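Local atomic coordinates of transmembrane oligosaccharyl transferase (Archaeoglobus fulgidus, PDB entry 3WAJ), a protein that belongs to the STT3/AglB family of membrane-embedded transferases, with a helical transmembrane part of the GT-C class and a C-terminal globular part. Residues S104-L109 / Q502-L507; G497-Q502 / G554-A559. One frame throughout, in Å; residues are numbered along the deposited sequence.

Contact 1: residues S104-L109 / Q502-L507; sequences SLRAVL and QWYDAL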
loop_
_atom_site.group_PDB
_atom_site.type_symbol
_atom_site.label_atom_id
_atom_site.label_comp_id
_atom_site.label_asym_id
_atom_site.label_seq_id
_atom_site.Cartn_x
_atom_site.Cartn_y
_atom_site.Cartn_z
ATOM N N SER A 104 8.948 12.397 -17.408
ATOM C CA SER A 104 8.444 11.843 -18.666
ATOM C C SER A 104 7.954 10.409 -18.493
ATOM O O SER A 104 6.858 10.070 -18.932
ATOM C CB SER A 104 9.516 11.896 -19.747
ATOM O OG SER A 104 10.294 13.058 -19.606
ATOM N N LEU A 105 8.771 9.574 -17.850
ATOM C CA LEU A 105 8.410 8.181 -17.591
ATOM C C LEU A 105 7.124 8.126 -16.779
ATOM O O LEU A 105 6.166 7.451 -17.169
ATOM C CB LEU A 105 9.521 7.485 -16.813
ATOM C CG LEU A 105 9.768 5.991 -17.024
ATOM C CD1 LEU A 105 10.192 5.325 -15.725
ATOM C CD2 LEU A 105 8.573 5.270 -17.655
ATOM N N ARG A 106 7.112 8.851 -15.660
ATOM C CA ARG A 106 5.971 8.892 -14.748
ATOM C C ARG A 106 4.678 9.276 -15.456
ATOM O O ARG A 106 3.623 8.663 -15.237
ATOM C CB ARG A 106 6.264 9.858 -13.585
ATOM C CG ARG A 106 6.974 9.193 -12.396
ATOM C CD ARG A 106 7.196 10.166 -11.245
ATOM N NE ARG A 106 8.505 10.798 -11.353
ATOM C CZ ARG A 106 8.771 12.050 -11.025
ATOM N NH1 ARG A 106 7.821 12.836 -10.560
ATOM N NH2 ARG A 106 9.992 12.503 -11.163
ATOM N N ALA A 107 4.769 10.289 -16.314
ATOM C CA ALA A 107 3.619 10.747 -17.101
ATOM C C ALA A 107 3.039 9.600 -17.918
ATOM O O ALA A 107 1.837 9.286 -17.817
ATOM C CB ALA A 107 4.020 11.889 -18.007
ATOM N N VAL A 108 3.887 8.972 -18.728
ATOM C CA VAL A 108 3.459 7.786 -19.473
ATOM C C VAL A 108 2.830 6.739 -18.534
ATOM O O VAL A 108 1.691 6.324 -18.746
ATOM C CB VAL A 108 4.612 7.180 -20.321
ATOM C CG1 VAL A 108 4.182 5.854 -20.951
ATOM C CG2 VAL A 108 5.048 8.156 -21.410
ATOM N N LEU A 109 3.559 6.334 -17.495
ATOM C CA LEU A 109 3.052 5.333 -16.559
ATOM C C LEU A 109 1.718 5.745 -15.952
ATOM O O LEU A 109 0.870 4.895 -15.707
ATOM C CB LEU A 109 4.061 5.051 -15.446
ATOM C CG LEU A 109 5.409 4.570 -15.948
ATOM C CD1 LEU A 109 6.294 4.163 -14.769
ATOM C CD2 LEU A 109 5.237 3.408 -16.942
ATOM N N GLN A 502 5.638 18.354 0.734
ATOM C CA GLN A 502 6.648 18.336 1.790
ATOM C C GLN A 502 7.522 17.089 1.702
ATOM O O GLN A 502 8.756 17.183 1.706
ATOM C CB GLN A 502 5.999 18.438 3.172
ATOM C CG GLN A 502 5.330 19.772 3.443
ATOM C CD GLN A 502 3.835 19.695 3.287
ATOM O OE1 GLN A 502 3.329 18.936 2.457
ATOM N NE2 GLN A 502 3.107 20.456 4.110
ATOM N N TRP A 503 6.871 15.930 1.619
ATOM C CA TRP A 503 7.562 14.645 1.460
ATOM C C TRP A 503 8.350 14.549 0.162
ATOM O O TRP A 503 9.512 14.145 0.154
ATOM C CB TRP A 503 6.554 13.509 1.468
ATOM C CG TRP A 503 6.430 12.768 2.760
ATOM C CD1 TRP A 503 5.370 12.805 3.636
ATOM C CD2 TRP A 503 7.377 11.839 3.313
ATOM N NE1 TRP A 503 5.605 11.957 4.698
ATOM C CE2 TRP A 503 6.825 11.347 4.521
ATOM C CE3 TRP A 503 8.635 11.369 2.896
ATOM C CZ2 TRP A 503 7.492 10.426 5.325
ATOM C CZ3 TRP A 503 9.296 10.446 3.679
ATOM C CH2 TRP A 503 8.728 9.981 4.891
ATOM N N TYR A 504 7.717 14.901 -0.947
ATOM C CA TYR A 504 8.404 14.780 -2.226
ATOM C C TYR A 504 9.645 15.659 -2.248
ATOM O O TYR A 504 10.701 15.227 -2.725
ATOM C CB TYR A 504 7.482 15.090 -3.414
ATOM C CG TYR A 504 8.153 14.879 -4.754
ATOM C CD1 TYR A 504 8.095 13.646 -5.401
ATOM C CD2 TYR A 504 8.855 15.921 -5.371
ATOM C CE1 TYR A 504 8.724 13.449 -6.630
ATOM C CE2 TYR A 504 9.489 15.739 -6.600
ATOM C CZ TYR A 504 9.421 14.508 -7.224
ATOM O OH TYR A 504 10.046 14.356 -8.433
ATOM N N ASP A 505 9.539 16.879 -1.719
ATOM C CA ASP A 505 10.703 17.785 -1.707
ATOM C C ASP A 505 11.781 17.307 -0.748
ATOM O O ASP A 505 12.972 17.411 -1.041
ATOM C CB ASP A 505 10.298 19.227 -1.374
ATOM C CG ASP A 505 9.589 19.911 -2.521
ATOM O OD1 ASP A 505 9.612 19.343 -3.631
ATOM O OD2 ASP A 505 9.014 21.010 -2.315
ATOM N N ALA A 506 11.356 16.778 0.397
ATOM C CA ALA A 506 12.307 16.258 1.377
ATOM C C ALA A 506 13.167 15.156 0.747
ATOM O O ALA A 506 14.381 15.130 0.900
ATOM C CB ALA A 506 11.583 15.742 2.622
ATOM N N LEU A 507 12.530 14.263 0.001
ATOM C CA LEU A 507 13.247 13.154 -0.627
ATOM C C LEU A 507 14.134 13.584 -1.800
ATOM O O LEU A 507 15.251 13.089 -1.925
ATOM C CB LEU A 507 12.270 12.049 -1.033
ATOM C CG LEU A 507 11.543 11.583 0.217
ATOM C CD1 LEU A 507 10.443 10.601 -0.118
ATOM C CD2 LEU A 507 12.562 10.987 1.186
#

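Contact 2: residues G497-Q502 / G554-A559; sequences GGPNKQ and GHWIEA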
loop_
_atom_site.group_PDB
_atom_site.type_symbol
_atom_site.label_atom_id
_atom_site.label_comp_id
_atom_site.label_asym_id
_atom_site.label_seq_id
_atom_site.Cartn_x
_atom_site.Cartn_y
_atom_site.Cartn_z
ATOM N N GLY A 497 -4.135 10.416 -4.831
ATOM C CA GLY A 497 -3.203 10.359 -3.722
ATOM C C GLY A 497 -1.751 10.402 -4.158
ATOM O O GLY A 497 -1.435 10.880 -5.253
ATOM N N GLY A 498 -0.866 9.899 -3.302
ATOM C CA GLY A 498 0.565 9.995 -3.532
ATOM C C GLY A 498 1.184 10.896 -2.479
ATOM O O GLY A 498 0.463 11.478 -1.666
ATOM N N PRO A 499 2.518 11.040 -2.502
ATOM C CA PRO A 499 3.221 11.896 -1.535
ATOM C C PRO A 499 2.744 13.357 -1.609
ATOM O O PRO A 499 2.365 13.834 -2.683
ATOM C CB PRO A 499 4.683 11.812 -2.001
ATOM C CG PRO A 499 4.574 11.566 -3.489
ATOM C CD PRO A 499 3.404 10.602 -3.597
ATOM N N ASN A 500 2.732 14.057 -0.477
ATOM C CA ASN A 500 2.469 15.487 -0.515
ATOM C C ASN A 500 3.775 16.220 -0.871
ATOM O O ASN A 500 4.848 15.599 -0.941
ATOM C CB ASN A 500 1.828 15.991 0.794
ATOM C CG ASN A 500 2.739 15.833 2.043
ATOM O OD1 ASN A 500 3.959 15.666 1.945
ATOM N ND2 ASN A 500 2.127 15.930 3.227
ATOM N N LYS A 501 3.693 17.523 -1.102
ATOM C CA LYS A 501 4.843 18.283 -1.565
ATOM C C LYS A 501 5.988 18.320 -0.550
ATOM O O LYS A 501 7.173 18.296 -0.931
ATOM C CB LYS A 501 4.410 19.690 -1.985
ATOM C CG LYS A 501 5.563 20.585 -2.413
ATOM C CD LYS A 501 5.108 21.607 -3.473
ATOM C CE LYS A 501 6.213 22.612 -3.773
ATOM N NZ LYS A 501 6.527 23.395 -2.558
ATOM N N GLN A 502 5.638 18.354 0.734
ATOM C CA GLN A 502 6.648 18.336 1.790
ATOM C C GLN A 502 7.522 17.089 1.702
ATOM O O GLN A 502 8.756 17.183 1.706
ATOM C CB GLN A 502 5.999 18.438 3.172
ATOM C CG GLN A 502 5.330 19.772 3.443
ATOM C CD GLN A 502 3.835 19.695 3.287
ATOM O OE1 GLN A 502 3.329 18.936 2.457
ATOM N NE2 GLN A 502 3.107 20.456 4.110
ATOM N N GLY A 554 8.620 3.549 2.395
ATOM C CA GLY A 554 9.746 2.874 1.757
ATOM C C GLY A 554 9.853 3.072 0.253
ATOM O O GLY A 554 10.937 3.361 -0.287
ATOM N N HIS A 555 8.724 2.929 -0.434
ATOM C CA HIS A 555 8.709 3.098 -1.884
ATOM C C HIS A 555 9.092 4.516 -2.331
ATOM O O HIS A 555 9.861 4.676 -3.296
ATOM C CB HIS A 555 7.384 2.602 -2.492
ATOM C CG HIS A 555 7.205 1.115 -2.388
ATOM N ND1 HIS A 555 8.248 0.256 -2.117
ATOM C CD2 HIS A 555 6.100 0.340 -2.514
ATOM C CE1 HIS A 555 7.795 -0.992 -2.083
ATOM N NE2 HIS A 555 6.496 -0.962 -2.326
ATOM N N TRP A 556 8.584 5.536 -1.631
ATOM C CA TRP A 556 8.962 6.927 -1.925
ATOM C C TRP A 556 10.453 7.177 -1.710
ATOM O O TRP A 556 11.103 7.830 -2.531
ATOM C CB TRP A 556 8.170 7.903 -1.056
ATOM C CG TRP A 556 6.691 7.843 -1.250
ATOM C CD1 TRP A 556 6.006 7.210 -2.258
ATOM C CD2 TRP A 556 5.699 8.454 -0.414
ATOM N NE1 TRP A 556 4.645 7.404 -2.098
ATOM C CE2 TRP A 556 4.434 8.157 -0.971
ATOM C CE3 TRP A 556 5.760 9.226 0.751
ATOM C CZ2 TRP A 556 3.239 8.592 -0.382
ATOM C CZ3 TRP A 556 4.579 9.661 1.328
ATOM C CH2 TRP A 556 3.333 9.332 0.772
ATOM N N ILE A 557 10.985 6.672 -0.599
ATOM C CA ILE A 557 12.383 6.887 -0.258
ATOM C C ILE A 557 13.250 6.315 -1.360
ATOM O O ILE A 557 14.168 6.965 -1.844
ATOM C CB ILE A 557 12.753 6.251 1.103
ATOM C CG1 ILE A 557 12.110 7.042 2.248
ATOM C CG2 ILE A 557 14.262 6.237 1.300
ATOM C CD1 ILE A 557 12.374 6.455 3.628
ATOM N N GLU A 558 12.934 5.097 -1.780
ATOM C CA GLU A 558 13.676 4.459 -2.857
ATOM C C GLU A 558 13.483 5.131 -4.225
ATOM O O GLU A 558 14.450 5.413 -4.914
ATOM C CB GLU A 558 13.270 2.995 -2.961
ATOM C CG GLU A 558 13.968 2.261 -4.089
ATOM C CD GLU A 558 13.678 0.756 -4.042
ATOM O OE1 GLU A 558 12.755 0.352 -3.292
ATOM O OE2 GLU A 558 14.368 -0.011 -4.748
ATOM N N ALA A 559 12.236 5.373 -4.623
ATOM C CA ALA A 559 11.981 5.921 -5.952
ATOM C C ALA A 559 12.331 7.411 -6.077
ATOM O O ALA A 559 12.688 7.863 -7.155
ATOM C CB ALA A 559 10.538 5.656 -6.388
#

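Contact 1: residues S104-L109 / Q502-L507
R106 and Y504 reach toward each other from opposite directions, the hydroxyl of Y504 coming up to the guanidinium. Their backbones are well separated, with R106 CA and Y504 CA, the nearest pair, 14.0 Å apart. The hydroxyl of Y504 approaches both terminal nitrogens of the guanidinium almost evenly, with Y504 OH 3.3 Å from R106 NH2 and 3.4 Å from R106 NH1. The guanidinium and the phenol ring are inclined at 45°, so the two groups neither stack nor lie in a common plane. Only 74 Å² is buried between the segments, in keeping with a polar touch of two long side chains.

Y504 directs its ring toward R106, with CG anti to the backbone N (chi1 -176°), whereas the chain of R106 runs out extended and then bends at chi3. Further partners fix the arginine's end: NH1 donates to V41 O and to T40 OG1, and NE makes a weak bond to Y52 OH. T40 OG1 also forms a weak hydrogen bond with Y504 OH, so one threonine hydroxyl serves both sides of the contact.

The pair links helix 102-118 to helix 501-513 beside helix 47-60, whose W49 touches both R106 and Y504. W503 and A506 of helix 501-513 pack on strand 771-776, while Y504 and L507 touch helix 554-561.

Contact 2: residues G497-Q502 / G554-A559
The pyrrolidine of P499 sits on one face of the W556 indole, and its placement identifies a CH-pi contact: P499 CB lies 3.6 Å from the centroid of the six-membered ring, only 4° off the ring normal. The proline reaches across the fused system as well, because P499 CD comes within 3.7 Å of W556 CE2, at the junction with the five-membered ring. Backbone atoms take part beside the side chain. P499 N is 3.3 Å from W556 CZ2, the nearest approach in the contact, and P499 CA lies over the same ring face. G498 adds its carbonyl carbon, with G498 C 3.7 Å from W556 CZ2.

W556 presents this face because its CG stands anti to the carbonyl carbon (chi1 -61°), carrying the indole off helix 554-561 toward the loop. The 125 Å² buried between the segments is thus essentially one tryptophan against the G498-P499 part of the loop. G498 has a positive phi of 113°, a backbone conformation suited to glycine. Just beyond the proline, N500 occupies the N-cap position of helix 501-513 and accepts a hydrogen bond from W503 N through OD1, so the packed loop leads directly into a capped helix.

The indole is also held through its nitrogen, with NE1 donating to G45 O, and the W556 side chain is about 12 Å from the bound zinc ion. R42 grips the loop through the carbonyl oxygens of G498 and P499. W49 of helix 47-60 and W503 of helix 501-513 each make an edge-to-face pair with W556. This buried cluster therefore joins the start of helix 501-513 and helix 554-561 to helix 47-60.

The centres of the two contacts lie 8 Å apart, and both use helix 501-513, with Q502 common to their segments. Along the chain the order is 104-109, 497-502, 502-507 and 554-559, so the pairings alternate. They also touch where L507 CD1 lies 3.7 Å from W556 CB. Contact 1 links the STT3 N-terminal family region to the AglB core region, whereas contact 2 lies within the core region. W49 of helix 47-60 touches residues of both. Their closeness, and this shared tryptophan, are consistent with neighbouring parts of one interface between the core region and the STT3 N-terminal region.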